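Local atomic coordinates of carboxypeptidase 1 (Deinococcus radiodurans str. R1, PDB entry 5GIV), a protein that probably acts as a zinc-dependent carboxypeptidase of the M32 family, releasing amino acids one by one from peptide C-termini with broad specificity, proline excepted. Residues 219-224 / 450-455; 236-241 / 268-273; 296-301 / 462-467; 426-431 / 474-479; 433-438 / 456-461. All coordinates share one frame; numbering follows the deposited sequence.

Interaction 1 of 5, residues 219-224 / 450-455; sequences RDYGYD and KDFSRL
Y221, at the end of helix 207-221, faces F452 at the start of helix 453-464 with their CA atoms 5.7 Å apart, yet no direct hydrogen bond joins the two backbones. A water closes the gap: it donates to D220 O at 2.8 Å and accepts from F452 N at 2.6 Å, with a weak bond to K450 O. The rings form a T-shaped stack. Y221 brings its CD1-CE1 edge over the face of F452, planes 80° apart, and CE1 stands 3.7 Å from F452 CZ. A chi1 of -57°, with CG anti to the carbonyl carbon, turns the F452 face under that edge. At the F452 ring edge, D220 O lies 3.4 Å from CD2. The contact sits between helix ends: G222 breaks one helix with positive phi, K450 is the C-prime residue of the Schellman motif ending helix 443-448, and D451 makes an Asx turn, its OD1 taking both N and OG of S453. Were F452 an alanine, the Y221 edge would probably lose the face it leans on. D220 OD2 rests on the aliphatic chain of K450, 3.8 Å from CD. D220 OD1 takes R219 NH1 in a salt bridge, and OD2 bonds Y316 OH.

Interaction 2 of 5, residues 236-241 / 268-273; sequences PFMTRL and AGHALY. With ZN (zinc ion), chain G.
M238, on strand 238-242 at one border of the three-stranded sheet, passes helix 257-275 with its CA 6.4 Å from that of A271, and no hydrogen bond links the segments. The methionine alone reaches across. A chi1 of 179° swings M238 CG away from the backbone N and toward the helix; the chain then bends, with M238 CG 4.0 Å from A271 CB and 3.9 Å from A271 N. M238 CB meets H270 CB at 3.8 Å; the terminal methyl also lies near that residue, but its modelled position is too close to be trusted. H270 belongs to the HExxH helix of the metallopeptidase. H270 NE2 binds the zinc ion at 2.2 Å, with H266 and E296 as the other protein ligands and three waters beside them. ND1, the other ring nitrogen, is hydrogen-bonded to H295, a second-shell partner. The H270 ring is thus fixed through both nitrogens, by zinc and by H295, while M238 adds only apolar contact at H270 CB and A271 CB.

Interaction 3 of 5, residues 296-301 / 462-467; sequences ESQSRL and NVYRHG. With ZN (zinc ion), chain G.
A single hydrogen bond is the one polar link of this buried contact: Y464 OH donates to Q298 OE1 at 2.7 Å, although the nearest CA atoms of the two segments, those of Q298 and V463, stand 9.5 Å apart. The long side chains span that distance. Q298 comes in at the edge of the tyrosine ring, its amide turned 70° from the ring plane, with CD 3.6 Å from Y464 CE1. The donor meets the carbonyl at a C=O...O angle of 137°, a little tilted from its plane. A bend at chi2 of -49° curls the glutamine back along its own helix, and Q298 NE2 can then donate to S297 OG at 2.8 Å. That hydroxyl is in turn bonded to V294 O, while Y464 OH has a second partner in W302 NE1. Helix 292-306 is the one that supplies the glutamate ligand after the HExxH motif: E296 OE2 binds the zinc ion at 2.2 Å, and its OE1 accepts from a metal-bound water at 2.7 Å. With its oxygen taken by Y464 of helix 453-464 and its NH2 group donating to S297, the buried Q298 amide has its orientation set within a polar chain that starts right beside the metal ligand in sequence.

Interaction 4 of 5, residues 426-431 / 474-479; sequences NVLSAQ and ELIERA
Helices 420-439 and 472-480 meet in the largely helical body of the enzyme through L428 and I476, whose CA atoms are 8.4 Å apart. The two side chains cross at about a right angle. I476 CD1 pushes into the fork of the leucine, 3.5 Å from L428 CD1 and 3.6 Å from CD2, sent there by an extended chi2 of 168°. I476 CG2, the other branch, lies against the amide of Q431, 3.5 Å from NE2. Behind this pair stands the zinc site's glutamate helix, since L428 also packs on S297 of helix 292-306, its side chain about 8 Å from that of E296. With only the methyl of an alanine at I476, the L428 fork is likely to be left without its filling and the Q431 amide without its apolar neighbour. The buried amide is satisfied from the last residue of helix 472-480 and the chain after it: NE2 is hydrogen-bonded to A483 O and T480 OG1, and OE1 to T485 N. These bonds hold the amide's rotation, with NE2 on the isoleucine side.

Interaction 5 of 5, residues 433-438 / 456-461; sequences YAAAEA and HGWLRE
Past Y433, whose ring packs on L455 of the other helix, A435 is the first residue of the 433-438 segment to press on W458, with CB 3.3 Å from CH2 and 3.4 Å from CZ2, a tight fit at the far rim of the six-membered ring. The A435 carbonyl carbon lies over one face of the indole, toward the rim, the face that A436 also covers. A436 is more central: its CA sits 3.8 Å from the centroid of the five-membered ring of W458 and only 17° off its normal, a CH-pi contact, while A436 CB reaches W458 CE3 at 3.6 Å. The indole therefore lies flat against a turn of helix backbone. Two consecutive alanines on helix 420-439 leave a flat, small-residue surface for it, and helix 453-464 approaches until the CA atoms of A436 and W458 are 6.1 Å apart. The tryptophan is aimed by a chi1 of -170°, which carries the ring out across the gap, and L459 CD2 closes on its edge from within its own helix. L455 packs on A436 as well, continuing the apolar seam. Farther along, E437 OE1 accepts from the backbone N atoms of G442 and L443, where the chain turns toward helix 443-448 and then back to helix 453-464.

In the fold
Interactions 2 and 3 form the core: both touch the zinc ion, bringing H270 and E296 side by side on successive helices, and Y273 packs on Y464 between them. Interaction 4 is buried too, but it is one shell out and mainly apolar. Interactions 1 and 5 lie about 20 Å from the chain's centre, partly buried, and rely on aromatic faces; a bridging water appears in the first. Helix 453-464 serves interactions 1, 5 and 3 in turn, running from the periphery inward, with L455 touching A436 and L301 on the way. Helix 420-439 is shared by interactions 4 and 5, where A479 O approaches W458. Polar bonding across the segments is direct only in interaction 3.

Interaction 1 of 5, residues 219-224 / 450-455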
# COMPACT_ATOMS: atom_id res chain seq x y z
N ARG A 219 1.60 19.61 -9.95
CA ARG A 219 0.52 19.42 -10.91
C ARG A 219 0.74 20.30 -12.13
O ARG A 219 0.64 19.83 -13.27
CB ARG A 219 -0.82 19.72 -10.24
CG ARG A 219 -2.02 19.50 -11.13
CD ARG A 219 -2.70 20.81 -11.46
NE ARG A 219 -3.57 21.28 -10.37
CZ ARG A 219 -3.44 22.46 -9.77
NH1 ARG A 219 -2.47 23.28 -10.15
NH2 ARG A 219 -4.27 22.81 -8.81
N ASP A 220 1.06 21.59 -11.92
CA ASP A 220 1.38 22.47 -13.04
C ASP A 220 2.65 22.02 -13.75
O ASP A 220 2.77 22.18 -14.97
CB ASP A 220 1.55 23.92 -12.58
CG ASP A 220 0.29 24.51 -11.98
OD1 ASP A 220 -0.78 23.90 -12.12
OD2 ASP A 220 0.39 25.62 -11.41
N TYR A 221 3.63 21.50 -13.01
CA TYR A 221 4.83 20.97 -13.65
C TYR A 221 4.45 19.92 -14.71
O TYR A 221 5.05 19.87 -15.79
CB TYR A 221 5.76 20.35 -12.61
CG TYR A 221 6.73 21.30 -11.91
CD1 TYR A 221 6.70 22.66 -12.13
CD2 TYR A 221 7.68 20.80 -11.02
CE1 TYR A 221 7.60 23.52 -11.47
CE2 TYR A 221 8.57 21.62 -10.38
CZ TYR A 221 8.53 22.98 -10.61
OH TYR A 221 9.44 23.80 -9.96
N GLY A 222 3.44 19.10 -14.41
CA GLY A 222 3.04 18.04 -15.31
C GLY A 222 2.92 16.69 -14.65
O GLY A 222 2.74 15.67 -15.33
N TYR A 223 3.07 16.64 -13.32
CA TYR A 223 2.90 15.39 -12.60
C TYR A 223 1.45 14.93 -12.71
O TYR A 223 0.53 15.73 -12.52
CB TYR A 223 3.30 15.54 -11.13
CG TYR A 223 3.26 14.24 -10.35
CD1 TYR A 223 4.20 13.26 -10.56
CD2 TYR A 223 2.28 14.02 -9.38
CE1 TYR A 223 4.17 12.08 -9.85
CE2 TYR A 223 2.24 12.84 -8.66
CZ TYR A 223 3.19 11.87 -8.90
OH TYR A 223 3.17 10.70 -8.19
N ASP A 224 1.25 13.66 -13.06
CA ASP A 224 -0.07 13.12 -13.37
C ASP A 224 -0.58 12.35 -12.16
O ASP A 224 -0.17 11.21 -11.92
CB ASP A 224 0.02 12.23 -14.60
CG ASP A 224 -1.34 11.78 -15.10
OD1 ASP A 224 -2.36 12.06 -14.43
OD2 ASP A 224 -1.38 11.13 -16.16
N LYS A 450 2.71 29.98 -15.16
CA LYS A 450 2.47 28.62 -14.65
C LYS A 450 2.35 27.61 -15.78
O LYS A 450 1.69 26.58 -15.65
CB LYS A 450 1.23 28.56 -13.75
CG LYS A 450 1.31 29.53 -12.57
CD LYS A 450 0.16 29.36 -11.60
CE LYS A 450 0.28 30.35 -10.45
NZ LYS A 450 -0.85 30.28 -9.49
N ASP A 451 3.01 27.89 -16.90
CA ASP A 451 2.98 27.04 -18.08
C ASP A 451 4.35 26.40 -18.26
O ASP A 451 5.31 27.07 -18.68
CB ASP A 451 2.58 27.87 -19.31
CG ASP A 451 2.65 27.08 -20.59
OD1 ASP A 451 2.61 25.83 -20.55
OD2 ASP A 451 2.73 27.71 -21.65
N PHE A 452 4.44 25.10 -17.99
CA PHE A 452 5.69 24.36 -18.11
C PHE A 452 5.69 23.37 -19.27
O PHE A 452 6.58 22.51 -19.35
CB PHE A 452 6.00 23.65 -16.79
CG PHE A 452 6.07 24.57 -15.63
CD1 PHE A 452 7.24 25.27 -15.36
CD2 PHE A 452 4.97 24.77 -14.81
CE1 PHE A 452 7.32 26.15 -14.30
CE2 PHE A 452 5.04 25.65 -13.74
CZ PHE A 452 6.22 26.34 -13.48
N SER A 453 4.73 23.50 -20.17
CA SER A 453 4.54 22.49 -21.20
C SER A 453 5.68 22.46 -22.21
O SER A 453 6.02 21.38 -22.72
CB SER A 453 3.19 22.73 -21.89
OG SER A 453 3.11 24.06 -22.35
N ARG A 454 6.30 23.61 -22.50
CA ARG A 454 7.41 23.61 -23.44
C ARG A 454 8.65 22.98 -22.84
O ARG A 454 9.36 22.21 -23.51
CB ARG A 454 7.70 25.04 -23.91
CG ARG A 454 6.54 25.69 -24.63
CD ARG A 454 7.04 26.73 -25.62
NE ARG A 454 7.76 27.82 -24.98
CZ ARG A 454 8.58 28.64 -25.63
NH1 ARG A 454 8.80 28.47 -26.93
NH2 ARG A 454 9.20 29.62 -24.98
N LEU A 455 8.94 23.27 -21.58
CA LEU A 455 10.08 22.63 -20.93
C LEU A 455 9.82 21.14 -20.73
O LEU A 455 10.64 20.30 -21.12
CB LEU A 455 10.38 23.33 -19.60
CG LEU A 455 11.39 22.63 -18.68
CD1 LEU A 455 12.77 22.54 -19.33
CD2 LEU A 455 11.47 23.36 -17.34
O HOH W 1 2.35 23.73 -17.32

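Interaction 2 of 5, residues 236-241 / 268-273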
# COMPACT_ATOMS: atom_id res chain seq x y z
N PRO A 236 11.96 11.57 2.00
CA PRO A 236 11.34 11.67 0.67
C PRO A 236 12.01 10.72 -0.32
O PRO A 236 13.23 10.55 -0.32
CB PRO A 236 11.58 13.13 0.27
CG PRO A 236 11.76 13.85 1.55
CD PRO A 236 12.44 12.88 2.48
N PHE A 237 11.20 10.12 -1.19
CA PHE A 237 11.72 9.26 -2.24
C PHE A 237 10.68 9.13 -3.35
O PHE A 237 9.54 9.59 -3.21
CB PHE A 237 12.11 7.88 -1.70
CG PHE A 237 10.96 7.10 -1.13
CD1 PHE A 237 10.62 7.22 0.20
CD2 PHE A 237 10.24 6.22 -1.93
CE1 PHE A 237 9.56 6.48 0.74
CE2 PHE A 237 9.18 5.50 -1.41
CZ PHE A 237 8.84 5.63 -0.07
N MET A 238 11.09 8.52 -4.45
CA MET A 238 10.22 8.20 -5.57
C MET A 238 10.29 6.71 -5.83
O MET A 238 11.37 6.10 -5.72
CB MET A 238 10.62 9.00 -6.82
CG MET A 238 9.79 8.74 -8.08
SD MET A 238 10.44 7.42 -9.14
CE MET A 238 11.88 8.22 -9.76
N THR A 239 9.15 6.10 -6.15
CA THR A 239 9.13 4.67 -6.40
C THR A 239 8.05 4.36 -7.43
O THR A 239 6.98 4.98 -7.43
CB THR A 239 8.88 3.88 -5.09
OG1 THR A 239 8.87 2.47 -5.36
CG2 THR A 239 7.58 4.29 -4.42
N ARG A 240 8.33 3.39 -8.29
CA ARG A 240 7.42 2.99 -9.35
C ARG A 240 6.75 1.68 -8.92
O ARG A 240 7.41 0.64 -8.84
CB ARG A 240 8.19 2.78 -10.66
CG ARG A 240 7.34 2.23 -11.80
CD ARG A 240 8.18 1.98 -13.05
NE ARG A 240 8.30 3.10 -13.99
CZ ARG A 240 7.32 3.56 -14.74
NH1 ARG A 240 6.12 3.02 -14.66
NH2 ARG A 240 7.54 4.57 -15.59
N LEU A 241 5.44 1.73 -8.67
CA LEU A 241 4.71 0.52 -8.32
C LEU A 241 4.06 -0.13 -9.54
O LEU A 241 3.44 -1.20 -9.39
CB LEU A 241 3.64 0.82 -7.26
CG LEU A 241 4.14 1.01 -5.83
CD1 LEU A 241 5.16 2.14 -5.72
CD2 LEU A 241 2.99 1.25 -4.85
N ALA A 268 9.13 14.92 -7.40
CA ALA A 268 8.28 15.03 -8.58
C ALA A 268 9.12 15.01 -9.85
O ALA A 268 8.73 14.42 -10.86
CB ALA A 268 7.43 16.30 -8.51
N GLY A 269 10.30 15.64 -9.81
CA GLY A 269 11.19 15.61 -10.95
C GLY A 269 11.60 14.19 -11.31
O GLY A 269 11.59 13.80 -12.48
N HIS A 270 12.00 13.41 -10.30
CA HIS A 270 12.21 11.99 -10.51
C HIS A 270 10.99 11.35 -11.16
O HIS A 270 11.11 10.58 -12.12
CB HIS A 270 12.53 11.28 -9.19
CG HIS A 270 13.93 11.50 -8.70
ND1 HIS A 270 15.04 11.24 -9.47
CD2 HIS A 270 14.40 11.93 -7.50
CE1 HIS A 270 16.13 11.50 -8.78
NE2 HIS A 270 15.77 11.92 -7.58
N ALA A 271 9.80 11.67 -10.65
CA ALA A 271 8.60 10.98 -11.10
C ALA A 271 8.21 11.40 -12.51
O ALA A 271 7.71 10.58 -13.29
CB ALA A 271 7.44 11.24 -10.13
N LEU A 272 8.43 12.67 -12.84
CA LEU A 272 8.15 13.13 -14.20
C LEU A 272 8.94 12.33 -15.22
O LEU A 272 8.40 11.91 -16.25
CB LEU A 272 8.49 14.61 -14.32
CG LEU A 272 7.49 15.54 -13.64
CD1 LEU A 272 8.04 16.94 -13.61
CD2 LEU A 272 6.16 15.48 -14.40
N TYR A 273 10.22 12.10 -14.93
CA TYR A 273 11.05 11.27 -15.79
C TYR A 273 10.38 9.91 -16.04
O TYR A 273 10.19 9.51 -17.19
CB TYR A 273 12.43 11.12 -15.15
CG TYR A 273 13.46 10.38 -15.96
CD1 TYR A 273 13.19 9.95 -17.26
CD2 TYR A 273 14.69 10.09 -15.43
CE1 TYR A 273 14.13 9.26 -17.99
CE2 TYR A 273 15.64 9.42 -16.14
CZ TYR A 273 15.36 9.00 -17.43
OH TYR A 273 16.34 8.32 -18.12
ZN ZN G . 17.14 12.48 -5.96
O HOH W 2 15.82 11.37 -4.27
O HOH W 3 18.35 13.15 -4.46
O HOH W 4 17.38 10.06 -5.74

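Interaction 3 of 5, residues 296-301 / 462-467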
# COMPACT_ATOMS: atom_id res chain seq x y z
N GLU A 296 18.84 11.92 -11.41
CA GLU A 296 19.03 13.07 -10.53
C GLU A 296 19.11 14.38 -11.31
O GLU A 296 18.92 15.45 -10.72
CB GLU A 296 20.28 12.88 -9.69
CG GLU A 296 20.45 13.94 -8.61
CD GLU A 296 19.52 13.72 -7.42
OE1 GLU A 296 19.78 14.32 -6.36
OE2 GLU A 296 18.54 12.96 -7.55
N SER A 297 19.43 14.32 -12.60
CA SER A 297 19.42 15.55 -13.40
C SER A 297 18.02 16.11 -13.49
O SER A 297 17.84 17.32 -13.60
CB SER A 297 19.95 15.28 -14.81
OG SER A 297 18.96 14.66 -15.62
N GLN A 298 17.02 15.24 -13.44
CA GLN A 298 15.64 15.67 -13.60
C GLN A 298 15.04 16.14 -12.28
O GLN A 298 14.30 17.14 -12.26
CB GLN A 298 14.85 14.52 -14.21
CG GLN A 298 15.37 14.20 -15.60
CD GLN A 298 15.51 15.48 -16.45
OE1 GLN A 298 14.52 16.17 -16.69
NE2 GLN A 298 16.73 15.78 -16.88
N SER A 299 15.34 15.47 -11.18
CA SER A 299 14.93 16.01 -9.89
C SER A 299 15.56 17.38 -9.66
O SER A 299 14.88 18.31 -9.22
CB SER A 299 15.29 15.03 -8.77
OG SER A 299 16.64 14.64 -8.87
N ARG A 300 16.84 17.53 -9.99
CA ARG A 300 17.52 18.80 -9.78
C ARG A 300 17.05 19.86 -10.76
O ARG A 300 17.05 21.06 -10.44
CB ARG A 300 19.03 18.60 -9.88
CG ARG A 300 19.59 17.79 -8.71
CD ARG A 300 19.27 18.46 -7.38
NE ARG A 300 20.13 17.96 -6.31
CZ ARG A 300 20.13 18.42 -5.07
NH1 ARG A 300 19.33 19.43 -4.72
NH2 ARG A 300 20.97 17.90 -4.17
N LEU A 301 16.67 19.47 -11.98
CA LEU A 301 16.17 20.45 -12.92
C LEU A 301 14.89 21.09 -12.40
O LEU A 301 14.79 22.32 -12.28
CB LEU A 301 15.96 19.79 -14.29
CG LEU A 301 15.53 20.67 -15.47
CD1 LEU A 301 15.94 20.04 -16.82
CD2 LEU A 301 14.01 20.92 -15.42
N ASN A 462 12.96 14.46 -25.62
CA ASN A 462 14.40 14.29 -25.79
C ASN A 462 15.06 13.44 -24.70
O ASN A 462 16.20 13.00 -24.89
CB ASN A 462 15.08 15.66 -25.85
CG ASN A 462 14.68 16.43 -27.09
OD1 ASN A 462 15.27 16.28 -28.15
ND2 ASN A 462 13.66 17.26 -26.96
N VAL A 463 14.37 13.19 -23.58
CA VAL A 463 14.98 12.46 -22.47
C VAL A 463 14.08 11.33 -22.00
O VAL A 463 14.47 10.16 -22.02
CB VAL A 463 15.31 13.39 -21.29
CG1 VAL A 463 16.09 12.63 -20.22
CG2 VAL A 463 16.05 14.63 -21.77
N TYR A 464 12.86 11.68 -21.56
CA TYR A 464 12.03 10.73 -20.82
C TYR A 464 11.58 9.57 -21.69
O TYR A 464 11.72 8.40 -21.31
CB TYR A 464 10.81 11.42 -20.23
CG TYR A 464 11.10 12.59 -19.31
CD1 TYR A 464 12.39 12.84 -18.85
CD2 TYR A 464 10.09 13.46 -18.92
CE1 TYR A 464 12.65 13.91 -18.03
CE2 TYR A 464 10.34 14.53 -18.10
CZ TYR A 464 11.62 14.75 -17.66
OH TYR A 464 11.87 15.83 -16.83
N ARG A 465 11.02 9.87 -22.87
CA ARG A 465 10.31 8.82 -23.60
C ARG A 465 11.22 7.65 -23.92
O ARG A 465 10.75 6.51 -23.99
CB ARG A 465 9.69 9.38 -24.88
CG ARG A 465 10.70 9.79 -25.96
CD ARG A 465 9.99 10.23 -27.23
NE ARG A 465 10.94 10.68 -28.25
CZ ARG A 465 11.12 10.11 -29.44
NH1 ARG A 465 10.41 9.03 -29.79
NH2 ARG A 465 12.02 10.61 -30.28
N HIS A 466 12.52 7.91 -24.10
CA HIS A 466 13.44 6.85 -24.50
C HIS A 466 13.73 5.83 -23.40
O HIS A 466 14.13 4.71 -23.71
CB HIS A 466 14.75 7.43 -25.03
CG HIS A 466 14.57 8.30 -26.23
ND1 HIS A 466 14.87 9.65 -26.24
CD2 HIS A 466 14.08 8.01 -27.46
CE1 HIS A 466 14.59 10.15 -27.43
NE2 HIS A 466 14.10 9.18 -28.18
N GLY A 467 13.53 6.17 -22.13
CA GLY A 467 13.87 5.23 -21.08
C GLY A 467 15.30 4.74 -21.22
O GLY A 467 16.23 5.54 -21.21
ZN ZN G . 17.14 12.48 -5.96
O HOH W 3 18.35 13.15 -4.46
O HOH W 2 15.82 11.37 -4.27
O HOH W 4 17.38 10.06 -5.74

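Interaction 4 of 5, residues 426-431 / 474-479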
# COMPACT_ATOMS: atom_id res chain seq x y z
N ASN A 426 23.53 16.90 -10.68
CA ASN A 426 23.63 18.36 -10.60
C ASN A 426 24.20 18.93 -11.89
O ASN A 426 23.69 19.93 -12.42
CB ASN A 426 24.50 18.77 -9.41
CG ASN A 426 23.76 18.73 -8.09
OD1 ASN A 426 22.54 18.91 -8.04
ND2 ASN A 426 24.50 18.53 -7.01
N VAL A 427 25.27 18.32 -12.40
CA VAL A 427 25.89 18.81 -13.63
C VAL A 427 24.90 18.71 -14.78
O VAL A 427 24.63 19.70 -15.48
CB VAL A 427 27.18 18.02 -13.92
CG1 VAL A 427 27.78 18.45 -15.24
CG2 VAL A 427 28.18 18.18 -12.79
N LEU A 428 24.31 17.53 -14.97
CA LEU A 428 23.45 17.30 -16.13
C LEU A 428 22.18 18.14 -16.08
O LEU A 428 21.61 18.46 -17.13
CB LEU A 428 23.11 15.82 -16.23
CG LEU A 428 24.23 14.91 -16.72
CD1 LEU A 428 23.77 13.46 -16.76
CD2 LEU A 428 24.71 15.34 -18.10
N SER A 429 21.73 18.54 -14.88
CA SER A 429 20.50 19.32 -14.79
C SER A 429 20.59 20.60 -15.60
O SER A 429 19.66 20.94 -16.35
CB SER A 429 20.17 19.62 -13.32
OG SER A 429 21.10 20.51 -12.74
N ALA A 430 21.69 21.34 -15.46
CA ALA A 430 21.87 22.58 -16.22
C ALA A 430 22.14 22.31 -17.70
O ALA A 430 21.74 23.10 -18.56
CB ALA A 430 23.00 23.41 -15.63
N GLN A 431 22.85 21.22 -18.01
CA GLN A 431 23.11 20.87 -19.40
C GLN A 431 21.82 20.55 -20.13
O GLN A 431 21.58 21.04 -21.24
CB GLN A 431 24.11 19.71 -19.47
CG GLN A 431 24.54 19.28 -20.87
CD GLN A 431 25.76 18.34 -20.85
OE1 GLN A 431 26.46 18.26 -19.84
NE2 GLN A 431 26.01 17.64 -21.96
N GLU A 474 24.89 8.25 -25.08
CA GLU A 474 24.13 8.52 -26.29
C GLU A 474 22.96 9.46 -26.03
O GLU A 474 22.71 10.37 -26.83
CB GLU A 474 23.62 7.21 -26.89
CG GLU A 474 24.70 6.31 -27.42
CD GLU A 474 24.20 4.91 -27.67
OE1 GLU A 474 23.09 4.57 -27.21
OE2 GLU A 474 24.92 4.14 -28.33
N LEU A 475 22.23 9.25 -24.93
CA LEU A 475 21.09 10.12 -24.63
C LEU A 475 21.55 11.55 -24.40
O LEU A 475 20.97 12.49 -24.95
CB LEU A 475 20.33 9.58 -23.41
CG LEU A 475 19.05 10.29 -22.96
CD1 LEU A 475 17.90 10.09 -23.94
CD2 LEU A 475 18.65 9.83 -21.56
N ILE A 476 22.61 11.74 -23.61
CA ILE A 476 23.09 13.08 -23.33
C ILE A 476 23.61 13.73 -24.61
O ILE A 476 23.40 14.93 -24.86
CB ILE A 476 24.17 13.03 -22.25
CG1 ILE A 476 23.57 12.56 -20.92
CG2 ILE A 476 24.81 14.40 -22.07
CD1 ILE A 476 24.60 12.20 -19.88
N GLU A 477 24.29 12.95 -25.45
CA GLU A 477 24.86 13.47 -26.68
C GLU A 477 23.77 13.88 -27.66
O GLU A 477 23.82 14.97 -28.24
CB GLU A 477 25.79 12.41 -27.30
CG GLU A 477 27.08 12.94 -27.89
CD GLU A 477 26.85 13.72 -29.17
OE1 GLU A 477 27.26 14.89 -29.23
OE2 GLU A 477 26.24 13.15 -30.11
N ARG A 478 22.77 13.02 -27.86
CA ARG A 478 21.70 13.34 -28.80
C ARG A 478 20.85 14.49 -28.30
O ARG A 478 20.42 15.34 -29.09
CB ARG A 478 20.82 12.11 -29.05
CG ARG A 478 21.56 10.88 -29.50
CD ARG A 478 20.66 9.68 -29.46
NE ARG A 478 19.58 9.80 -30.43
CZ ARG A 478 19.69 9.44 -31.70
NH1 ARG A 478 20.85 8.94 -32.14
NH2 ARG A 478 18.67 9.58 -32.54
N ALA A 479 20.60 14.55 -26.99
CA ALA A 479 19.65 15.53 -26.48
C ALA A 479 20.25 16.92 -26.40
O ALA A 479 19.55 17.91 -26.66
CB ALA A 479 19.14 15.09 -25.11

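Interaction 5 of 5, residues 433-438 / 456-461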
# COMPACT_ATOMS: atom_id res chain seq x y z
N TYR A 433 18.85 21.52 -19.16
CA TYR A 433 17.98 22.69 -19.13
C TYR A 433 18.35 23.67 -20.23
O TYR A 433 17.46 24.18 -20.93
CB TYR A 433 18.06 23.35 -17.76
CG TYR A 433 17.16 24.53 -17.61
CD1 TYR A 433 15.84 24.36 -17.23
CD2 TYR A 433 17.63 25.82 -17.83
CE1 TYR A 433 15.00 25.44 -17.07
CE2 TYR A 433 16.79 26.92 -17.68
CZ TYR A 433 15.48 26.72 -17.30
OH TYR A 433 14.65 27.80 -17.14
N ALA A 434 19.65 23.94 -20.41
CA ALA A 434 20.10 24.88 -21.43
C ALA A 434 19.72 24.42 -22.82
O ALA A 434 19.37 25.23 -23.69
CB ALA A 434 21.60 25.10 -21.33
N ALA A 435 19.81 23.11 -23.07
CA ALA A 435 19.35 22.58 -24.35
C ALA A 435 17.86 22.85 -24.54
O ALA A 435 17.41 23.15 -25.65
CB ALA A 435 19.65 21.09 -24.46
N ALA A 436 17.07 22.75 -23.46
CA ALA A 436 15.64 23.02 -23.55
C ALA A 436 15.36 24.49 -23.85
O ALA A 436 14.43 24.80 -24.61
CB ALA A 436 14.94 22.60 -22.26
N GLU A 437 16.13 25.41 -23.26
CA GLU A 437 15.92 26.82 -23.56
C GLU A 437 16.40 27.17 -24.97
O GLU A 437 15.75 27.94 -25.68
CB GLU A 437 16.60 27.69 -22.50
CG GLU A 437 16.86 29.15 -22.93
CD GLU A 437 15.60 30.03 -23.06
OE1 GLU A 437 14.50 29.63 -22.60
OE2 GLU A 437 15.73 31.15 -23.63
N ALA A 438 17.52 26.59 -25.40
CA ALA A 438 17.98 26.80 -26.77
C ALA A 438 16.91 26.41 -27.78
O ALA A 438 16.73 27.09 -28.80
CB ALA A 438 19.26 26.00 -27.02
N HIS A 456 8.67 20.80 -20.18
CA HIS A 456 8.33 19.39 -19.98
C HIS A 456 8.23 18.65 -21.30
O HIS A 456 8.75 17.53 -21.44
CB HIS A 456 7.03 19.29 -19.18
CG HIS A 456 6.62 17.90 -18.83
ND1 HIS A 456 5.59 17.24 -19.47
CD2 HIS A 456 7.13 17.01 -17.95
CE1 HIS A 456 5.47 16.03 -18.97
NE2 HIS A 456 6.40 15.86 -18.05
N GLY A 457 7.60 19.26 -22.31
CA GLY A 457 7.51 18.62 -23.61
C GLY A 457 8.88 18.33 -24.20
O GLY A 457 9.14 17.22 -24.68
N TRP A 458 9.80 19.29 -24.11
CA TRP A 458 11.15 19.07 -24.60
C TRP A 458 11.81 17.91 -23.87
O TRP A 458 12.41 17.02 -24.48
CB TRP A 458 11.98 20.35 -24.45
CG TRP A 458 13.31 20.25 -25.15
CD1 TRP A 458 13.59 20.65 -26.44
CD2 TRP A 458 14.53 19.73 -24.62
NE1 TRP A 458 14.90 20.40 -26.73
CE2 TRP A 458 15.51 19.83 -25.64
CE3 TRP A 458 14.89 19.19 -23.38
CZ2 TRP A 458 16.82 19.42 -25.45
CZ3 TRP A 458 16.20 18.78 -23.19
CH2 TRP A 458 17.15 18.89 -24.22
N LEU A 459 11.72 17.90 -22.54
CA LEU A 459 12.35 16.84 -21.75
C LEU A 459 11.71 15.49 -22.02
O LEU A 459 12.42 14.48 -22.10
CB LEU A 459 12.27 17.19 -20.26
CG LEU A 459 13.06 18.42 -19.83
CD1 LEU A 459 12.65 18.88 -18.45
CD2 LEU A 459 14.55 18.13 -19.85
N ARG A 460 10.39 15.46 -22.18
CA ARG A 460 9.74 14.19 -22.50
C ARG A 460 10.20 13.67 -23.86
O ARG A 460 10.53 12.49 -24.02
CB ARG A 460 8.22 14.35 -22.46
CG ARG A 460 7.48 13.04 -22.65
CD ARG A 460 6.01 13.26 -22.97
NE ARG A 460 5.83 14.14 -24.13
CZ ARG A 460 5.78 13.71 -25.39
NH1 ARG A 460 5.92 12.41 -25.67
NH2 ARG A 460 5.62 14.58 -26.38
N GLU A 461 10.25 14.55 -24.87
CA GLU A 461 10.61 14.10 -26.21
C GLU A 461 12.09 13.75 -26.33
O GLU A 461 12.44 12.85 -27.09
CB GLU A 461 10.23 15.16 -27.24
CG GLU A 461 8.73 15.25 -27.47
CD GLU A 461 8.33 16.38 -28.39
OE1 GLU A 461 9.12 17.35 -28.54
OE2 GLU A 461 7.24 16.27 -28.98